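Local coordinates for protein phenolic acid decarboxylase (PDB 7AE5) that catalyses the reversible, non-oxidative decarboxylation of 4-hydroxybenzoate and 3,4-dihydroxybenzoate, as an oxygen-sensitive UbiD-family enzyme using prenylated FMN and manganese, at residues C[406-411]-C[440-445]; C[357-362]-C[387-392]. All coordinates share one frame; numbering follows the deposited sequence.

Interaction 1 of 2, residues C[406-411]-C[440-445]; sequences TRVHPG and IDATTP. With RB (rubidium ion), chain Q.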
loop_
_atom_site.group_PDB
_atom_site.type_symbol
_atom_site.label_atom_id
_atom_site.label_comp_id
_atom_site.label_asym_id
_atom_site.label_seq_id
_atom_site.Cartn_x
_atom_site.Cartn_y
_atom_site.Cartn_z
ATOM N N THR C 406 12.992 15.571 -10.041
ATOM C CA THR C 406 12.802 16.799 -9.275
ATOM C C THR C 406 11.351 17.159 -8.965
ATOM O O THR C 406 11.126 18.019 -8.105
ATOM C CB THR C 406 13.463 17.993 -9.992
ATOM O OG1 THR C 406 12.917 18.140 -11.310
ATOM C CG2 THR C 406 14.975 17.801 -10.087
ATOM N N ARG C 407 10.367 16.543 -9.628
ATOM C CA ARG C 407 8.958 16.844 -9.390
ATOM C C ARG C 407 8.145 15.637 -8.943
ATOM O O ARG C 407 6.928 15.770 -8.733
ATOM C CB ARG C 407 8.311 17.434 -10.653
ATOM C CG ARG C 407 9.189 18.407 -11.418
ATOM C CD ARG C 407 9.238 19.765 -10.742
ATOM N NE ARG C 407 10.603 20.269 -10.649
ATOM C CZ ARG C 407 10.935 21.549 -10.732
ATOM N NH1 ARG C 407 12.196 21.942 -10.648
ATOM N NH2 ARG C 407 9.979 22.457 -10.906
ATOM N N VAL C 408 8.768 14.471 -8.804
ATOM C CA VAL C 408 8.085 13.249 -8.401
ATOM C C VAL C 408 8.463 12.951 -6.959
ATOM O O VAL C 408 9.607 12.581 -6.665
ATOM C CB VAL C 408 8.430 12.062 -9.312
ATOM C CG1 VAL C 408 7.914 10.758 -8.708
ATOM C CG2 VAL C 408 7.851 12.271 -10.689
ATOM N N HIS C 409 7.507 13.128 -6.059
ATOM C CA HIS C 409 7.573 12.564 -4.722
ATOM C C HIS C 409 6.880 11.215 -4.812
ATOM O O HIS C 409 5.646 11.162 -4.897
ATOM C CB HIS C 409 6.895 13.482 -3.705
ATOM C CG HIS C 409 7.080 13.068 -2.277
ATOM N ND1 HIS C 409 6.780 11.803 -1.819
ATOM C CD2 HIS C 409 7.514 13.764 -1.199
ATOM C CE1 HIS C 409 7.031 11.734 -0.524
ATOM N NE2 HIS C 409 7.476 12.912 -0.123
ATOM N N PRO C 410 7.625 10.107 -4.840
ATOM C CA PRO C 410 6.978 8.798 -5.019
ATOM C C PRO C 410 5.958 8.469 -3.944
ATOM O O PRO C 410 5.159 7.545 -4.133
ATOM C CB PRO C 410 8.159 7.819 -4.995
ATOM C CG PRO C 410 9.325 8.645 -5.451
ATOM C CD PRO C 410 9.094 9.997 -4.837
ATOM N N GLY C 411 5.950 9.201 -2.828
ATOM C CA GLY C 411 4.952 8.958 -1.802
ATOM C C GLY C 411 3.566 9.425 -2.195
ATOM O O GLY C 411 2.568 8.928 -1.663
ATOM N N ILE C 440 2.357 8.503 -13.039
ATOM C CA ILE C 440 3.445 9.257 -12.425
ATOM C C ILE C 440 3.207 10.733 -12.706
ATOM O O ILE C 440 3.203 11.156 -13.869
ATOM C CB ILE C 440 4.819 8.811 -12.949
ATOM C CG1 ILE C 440 5.030 7.320 -12.689
ATOM C CG2 ILE C 440 5.928 9.616 -12.294
ATOM C CD1 ILE C 440 6.317 6.784 -13.262
ATOM N N ASP C 441 3.015 11.516 -11.644
ATOM C CA ASP C 441 2.747 12.948 -11.769
ATOM C C ASP C 441 4.055 13.716 -11.578
ATOM O O ASP C 441 4.368 14.231 -10.499
ATOM C CB ASP C 441 1.672 13.378 -10.771
ATOM C CG ASP C 441 1.470 14.883 -10.740
ATOM O OD1 ASP C 441 1.800 15.547 -11.745
ATOM O OD2 ASP C 441 0.973 15.401 -9.717
ATOM N N ALA C 442 4.819 13.809 -12.673
ATOM C CA ALA C 442 6.076 14.550 -12.716
ATOM C C ALA C 442 5.869 16.041 -12.950
ATOM O O ALA C 442 6.732 16.694 -13.552
ATOM C CB ALA C 442 6.998 13.969 -13.790
ATOM N N THR C 443 4.750 16.597 -12.498
ATOM C CA THR C 443 4.490 18.017 -12.665
ATOM C C THR C 443 4.718 18.780 -11.366
ATOM O O THR C 443 4.711 18.213 -10.258
ATOM C CB THR C 443 3.064 18.269 -13.167
ATOM O OG1 THR C 443 2.122 17.950 -12.134
ATOM C CG2 THR C 443 2.778 17.435 -14.405
ATOM N N THR C 444 4.940 20.087 -11.544
ATOM C CA THR C 444 5.121 21.026 -10.444
ATOM C C THR C 444 3.780 21.308 -9.779
ATOM O O THR C 444 2.797 21.586 -10.475
ATOM C CB THR C 444 5.718 22.335 -10.970
ATOM O OG1 THR C 444 6.922 22.064 -11.700
ATOM C CG2 THR C 444 6.017 23.291 -9.831
ATOM N N PRO C 445 3.694 21.248 -8.452
ATOM C CA PRO C 445 2.418 21.530 -7.783
ATOM C C PRO C 445 1.932 22.944 -8.066
ATOM O O PRO C 445 2.709 23.899 -8.086
ATOM C CB PRO C 445 2.745 21.338 -6.298
ATOM C CG PRO C 445 3.951 20.449 -6.283
ATOM C CD PRO C 445 4.735 20.804 -7.507
HETATM RB RB RB Q . 4.513 16.135 -8.959
HETATM O O HOH W 1 2.340 17.161 -8.470
#

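Interaction 2 of 2, residues C[357-362]-C[387-392]; sequences TKVRYG and VVDEFV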
loop_
_atom_site.group_PDB
_atom_site.type_symbol
_atom_site.label_atom_id
_atom_site.label_comp_id
_atom_site.label_asym_id
_atom_site.label_seq_id
_atom_site.Cartn_x
_atom_site.Cartn_y
_atom_site.Cartn_z
ATOM N N THR C 357 1.547 18.855 -20.308
ATOM C CA THR C 357 0.316 19.614 -20.179
ATOM C C THR C 357 0.553 20.808 -19.270
ATOM O O THR C 357 1.475 20.821 -18.451
ATOM C CB THR C 357 -0.818 18.744 -19.628
ATOM O OG1 THR C 357 -2.049 19.481 -19.654
ATOM C CG2 THR C 357 -0.509 18.326 -18.201
ATOM N N LYS C 358 -0.292 21.820 -19.441
ATOM C CA LYS C 358 -0.415 22.873 -18.448
ATOM C C LYS C 358 -1.359 22.395 -17.353
ATOM O O LYS C 358 -2.413 21.821 -17.639
ATOM C CB LYS C 358 -0.935 24.160 -19.088
ATOM C CG LYS C 358 -0.696 25.406 -18.249
ATOM C CD LYS C 358 -2.003 26.034 -17.788
ATOM C CE LYS C 358 -1.744 27.285 -16.963
ATOM N NZ LYS C 358 -1.053 28.339 -17.756
ATOM N N VAL C 359 -0.972 22.606 -16.100
ATOM C CA VAL C 359 -1.760 22.148 -14.962
ATOM C C VAL C 359 -2.762 23.244 -14.618
ATOM O O VAL C 359 -2.387 24.306 -14.115
ATOM C CB VAL C 359 -0.868 21.799 -13.764
ATOM C CG1 VAL C 359 -1.692 21.184 -12.643
ATOM C CG2 VAL C 359 0.238 20.845 -14.189
ATOM N N ARG C 360 -4.043 22.991 -14.902
ATOM C CA ARG C 360 -5.086 23.971 -14.617
ATOM C C ARG C 360 -5.152 24.285 -13.128
ATOM O O ARG C 360 -5.024 25.442 -12.713
ATOM C CB ARG C 360 -6.437 23.456 -15.117
ATOM C CG ARG C 360 -7.311 24.519 -15.749
ATOM C CD ARG C 360 -8.761 24.073 -15.820
ATOM N NE ARG C 360 -8.967 23.085 -16.872
ATOM C CZ ARG C 360 -10.067 22.361 -17.016
ATOM N NH1 ARG C 360 -11.112 22.523 -16.220
ATOM N NH2 ARG C 360 -10.125 21.453 -17.987
ATOM N N TYR C 361 -5.363 23.259 -12.308
ATOM C CA TYR C 361 -5.406 23.411 -10.862
ATOM C C TYR C 361 -4.759 22.190 -10.226
ATOM O O TYR C 361 -4.411 21.222 -10.907
ATOM C CB TYR C 361 -6.845 23.611 -10.362
ATOM C CG TYR C 361 -7.878 22.727 -11.033
ATOM C CD1 TYR C 361 -7.774 21.341 -10.992
ATOM C CD2 TYR C 361 -8.958 23.282 -11.710
ATOM C CE1 TYR C 361 -8.717 20.533 -11.603
ATOM C CE2 TYR C 361 -9.907 22.482 -12.324
ATOM C CZ TYR C 361 -9.781 21.109 -12.267
ATOM O OH TYR C 361 -10.721 20.309 -12.875
ATOM N N GLY C 362 -4.586 22.248 -8.908
ATOM C CA GLY C 362 -3.922 21.186 -8.174
ATOM C C GLY C 362 -4.460 19.797 -8.455
ATOM O O GLY C 362 -5.662 19.552 -8.330
ATOM N N VAL C 387 3.215 12.295 -16.642
ATOM C CA VAL C 387 2.719 13.626 -16.973
ATOM C C VAL C 387 3.771 14.646 -16.563
ATOM O O VAL C 387 4.234 14.644 -15.417
ATOM C CB VAL C 387 1.373 13.920 -16.292
ATOM C CG1 VAL C 387 0.793 15.217 -16.826
ATOM C CG2 VAL C 387 0.404 12.768 -16.516
ATOM N N VAL C 388 4.143 15.517 -17.499
ATOM C CA VAL C 388 5.149 16.543 -17.271
ATOM C C VAL C 388 4.535 17.905 -17.583
ATOM O O VAL C 388 3.448 18.009 -18.154
ATOM C CB VAL C 388 6.420 16.308 -18.109
ATOM C CG1 VAL C 388 7.033 14.950 -17.779
ATOM C CG2 VAL C 388 6.095 16.402 -19.592
ATOM N N ASP C 389 5.257 18.958 -17.201
ATOM C CA ASP C 389 4.748 20.310 -17.363
ATOM C C ASP C 389 4.790 20.738 -18.829
ATOM O O ASP C 389 5.330 20.050 -19.700
ATOM C CB ASP C 389 5.541 21.295 -16.506
ATOM C CG ASP C 389 5.289 21.115 -15.024
ATOM O OD1 ASP C 389 4.106 21.122 -14.620
ATOM O OD2 ASP C 389 6.272 20.979 -14.263
ATOM N N GLU C 390 4.218 21.917 -19.085
ATOM C CA GLU C 390 4.025 22.382 -20.454
ATOM C C GLU C 390 5.346 22.689 -21.148
ATOM O O GLU C 390 5.448 22.545 -22.371
ATOM C CB GLU C 390 3.116 23.612 -20.458
ATOM C CG GLU C 390 3.726 24.849 -19.810
ATOM C CD GLU C 390 3.440 24.940 -18.318
ATOM O OE1 GLU C 390 3.008 23.925 -17.728
ATOM O OE2 GLU C 390 3.650 26.026 -17.736
ATOM N N PHE C 391 6.365 23.100 -20.397
ATOM C CA PHE C 391 7.642 23.476 -20.988
ATOM C C PHE C 391 8.576 22.292 -21.198
ATOM O O PHE C 391 9.633 22.461 -21.816
ATOM C CB PHE C 391 8.342 24.528 -20.117
ATOM C CG PHE C 391 8.513 24.112 -18.685
ATOM C CD1 PHE C 391 7.515 24.355 -17.757
ATOM C CD2 PHE C 391 9.669 23.472 -18.269
ATOM C CE1 PHE C 391 7.669 23.971 -16.439
ATOM C CE2 PHE C 391 9.825 23.082 -16.953
ATOM C CZ PHE C 391 8.821 23.328 -16.039
ATOM N N VAL C 392 8.222 21.111 -20.708
ATOM C CA VAL C 392 9.055 19.925 -20.858
ATOM C C VAL C 392 8.675 19.217 -22.150
ATOM O O VAL C 392 7.502 18.893 -22.371
ATOM C CB VAL C 392 8.900 18.984 -19.652
ATOM C CG1 VAL C 392 9.474 17.610 -19.974
ATOM C CG2 VAL C 392 9.577 19.576 -18.430
HETATM O O HOH W 2 1.555 24.028 -15.272
#

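Interaction 1 of 2, residues C[406-411]-C[440-445]
A rubidium site joins the region where helix 397-407 gives way to loop with the chain following strand 434-441: the carbonyl oxygens Arg407 O, Asp441 O and Thr443 O all point at the ion. Arg407 O lies 2.5 Å from the rubidium, and a water and both carboxylate oxygens of Asp413 complete the shell. The cation would offset the repulsion between Arg407 O and Asp441 O, 3.5 Å apart. The Asp441 carboxylate stays in the second shell: its OD2 takes a hydrogen bond from the metal-bound water, 2.6 Å away, while OD1 receives Thr443 N from above the carboxylate plane, closing an Asx turn.

To one side, Arg407 and Thr444 run side by side. Arg407 CB rests 3.4 Å from Ala442 O. In one of two modelled positions of Arg407, NH2 donates to Thr444 OG1 at 3.2 Å, with an N-H...O angle of 160° and the oxygen near the guanidinium plane, and NE turns to Thr406 OG1; the Thr444 hydroxyl is also hydrogen-bonded to Asp389 OD2. Beyond the ion, Val408 CG1 lies anti to the backbone N (chi1 169°), which leaves CG2 to pack on Ala442 CB at 3.6 Å and touch Ile440 CG2. Lys383 of the second subunit bonds to Val408 O. Backbone carbonyls, a carboxylate and a water around a large monovalent ion are typical of a protein alkali-metal site.

Interaction 2 of 2, residues C[357-362]-C[387-392]
Thr357 N donates to Val388 O at 3.0 Å, a backbone bond between the neighbouring parallel strands 352-357 and 384-388. Thr357 O then faces the start of the next turn: Asp389 CA approaches it at 3.5 Å in a CA-H...O contact, whereas the nearby Glu390 N is too poorly angled for a hydrogen bond. On the apolar side, Thr357 CG2 meets Val387 CG1 at 3.6 Å, the two side chains crossing obliquely beside helix 364-372.

Glu390 CG sits between its own N and carbonyl carbon (chi1 67°), and a bend at chi2 follows. The carboxylate lies alongside Lys358, with OE1 4.0 Å from Lys358 CG. A water ties this edge together, donating to Glu390 OE1 at 2.9 Å and accepting from Val359 N. Val359 CG2 is 3.9 Å from Asp389 OD1, while Asp389 OD2 is hydrogen-bonded to Thr444 OG1.

Further out, the type I turn from Asp389 to Val392 is closed by Val392 N bonding to Asp389 O. Lys358 NZ and Glu390 OE2 stand 5.2 Å apart, so their attraction is probably a diffuse one at the rim, and the direct polar link between the segments is the backbone bond.

Interactions 1 and 2, with centres about 11 Å apart, sit at the same end of one mixed sheet, whose neighbouring strands 384-388 and 434-441 they share. Val387 N lies 3.0 Å from Ile440 O, a probable hydrogen bond of that pairing. Asp389 OD2, 2.9 Å from Thr444 OG1, probably accepts its proton; Thr444 OG1 stands between Asp389 OD2 and Arg407 NH2, so polar contacts run from the turn of interaction 2 to the helix of interaction 1. Thr443 CG2 packs against Val387 O at 3.3 Å. The side chain of Asp389 is about 7 Å from the rubidium, and both contacts lie away from the predicted prenylated-FMN and manganese site.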